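Local coordinates for cell division protein SepF (Methanobrevibacter smithii, PDB 7AL1) that probably anchors the division protein FtsZ to the cell membrane during archaeal cell division, represented by its C-terminal SepF domain, at residues F54-A57 with G58-I61. Sequence-based numbering, arbitrary orientation.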
# COMPACT_ATOMS: atom_id res chain seq x y z
N PHE A 54 4.51 -20.06 -3.02
CA PHE A 54 4.89 -19.01 -2.08
C PHE A 54 6.39 -18.78 -2.13
O PHE A 54 6.86 -17.64 -2.20
CB PHE A 54 4.39 -19.37 -0.69
CG PHE A 54 4.73 -18.36 0.37
CD1 PHE A 54 4.09 -17.14 0.42
CD2 PHE A 54 5.68 -18.66 1.34
CE1 PHE A 54 4.40 -16.21 1.39
CE2 PHE A 54 6.01 -17.73 2.31
CZ PHE A 54 5.36 -16.52 2.35
N LYS A 55 7.17 -19.87 -2.11
CA LYS A 55 8.61 -19.68 -2.14
C LYS A 55 9.06 -19.05 -3.46
O LYS A 55 9.93 -18.17 -3.46
CB LYS A 55 9.34 -20.99 -1.88
CG LYS A 55 10.85 -20.79 -1.80
CD LYS A 55 11.49 -21.65 -0.74
CE LYS A 55 12.85 -21.08 -0.33
NZ LYS A 55 12.72 -20.00 0.69
N LEU A 56 8.49 -19.49 -4.58
CA LEU A 56 8.83 -18.90 -5.88
C LEU A 56 8.53 -17.41 -5.90
O LEU A 56 9.32 -16.61 -6.44
CB LEU A 56 8.02 -19.59 -6.98
CG LEU A 56 8.26 -19.08 -8.40
CD1 LEU A 56 9.73 -19.24 -8.76
CD2 LEU A 56 7.40 -19.81 -9.42
N ALA A 57 7.38 -17.01 -5.37
CA ALA A 57 7.08 -15.58 -5.32
C ALA A 57 8.17 -14.84 -4.56
O ALA A 57 8.61 -13.77 -4.99
CB ALA A 57 5.72 -15.35 -4.67
N GLY A 58 8.63 -15.40 -3.45
CA GLY A 58 9.71 -14.76 -2.72
C GLY A 58 10.98 -14.66 -3.53
O GLY A 58 11.70 -13.66 -3.46
N GLU A 59 11.26 -15.69 -4.34
CA GLU A 59 12.46 -15.64 -5.18
C GLU A 59 12.33 -14.58 -6.26
O GLU A 59 13.31 -13.91 -6.60
CB GLU A 59 12.72 -17.02 -5.79
CG GLU A 59 13.18 -18.05 -4.77
CD GLU A 59 13.11 -19.47 -5.30
OE1 GLU A 59 12.75 -19.65 -6.48
OE2 GLU A 59 13.42 -20.41 -4.53
N LYS A 60 11.12 -14.41 -6.83
CA LYS A 60 10.94 -13.38 -7.85
C LYS A 60 11.03 -11.99 -7.24
O LYS A 60 11.55 -11.06 -7.87
CB LYS A 60 9.60 -13.57 -8.56
CG LYS A 60 9.45 -14.91 -9.27
CD LYS A 60 10.10 -14.97 -10.63
CE LYS A 60 9.75 -16.28 -11.34
NZ LYS A 60 9.57 -16.14 -12.81
N ILE A 61 10.53 -11.82 -6.01
CA ILE A 61 10.69 -10.53 -5.34
C ILE A 61 12.17 -10.23 -5.12
O ILE A 61 12.63 -9.10 -5.36
CB ILE A 61 9.86 -10.50 -4.05
CG1 ILE A 61 8.36 -10.50 -4.39
CG2 ILE A 61 10.20 -9.29 -3.20
CD1 ILE A 61 7.45 -10.85 -3.23
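K55, L56, E59 and K60 meet in a local i to i+3 and i to i+4 contact along the middle of helix 51-68, K55 and E59 on its solvent-exposed side, L56 and K60 flanking helix 22-33. Four consecutive i+4 backbone hydrogen bonds establish regular alpha-helix, among them E59 N to K55 O (2.9 Å, N-H...O angle 149°). Upon this frame, the carboxylate of E59 reaches back towards the preceding turn: its CG stands beside the backbone N (chi1 -70°) and the chain then runs extended, which brings OE1 to 3.8 Å from L56 CD1 and OE2 to 3.8 Å from K55 CG. These are contacts with carbon; K55 NZ stays 5.3 Å from E59 OE2, so the charged atoms do not touch and any attraction would act over a longer range. In the alpha/beta SepF domain, the inward face of these two turns carries F54, A57 and I61; F54 and I61 touch strand 81-87, and A57 touches L46 on helix 44-49. L56 and K60 extend side by side in the same direction, with L56 CD1 3.9 Å from K60 CE. Bends at chi2 (-82°) and chi4 carry the amine of K60 away from the turn to a hydrogen bond with N26 OD1.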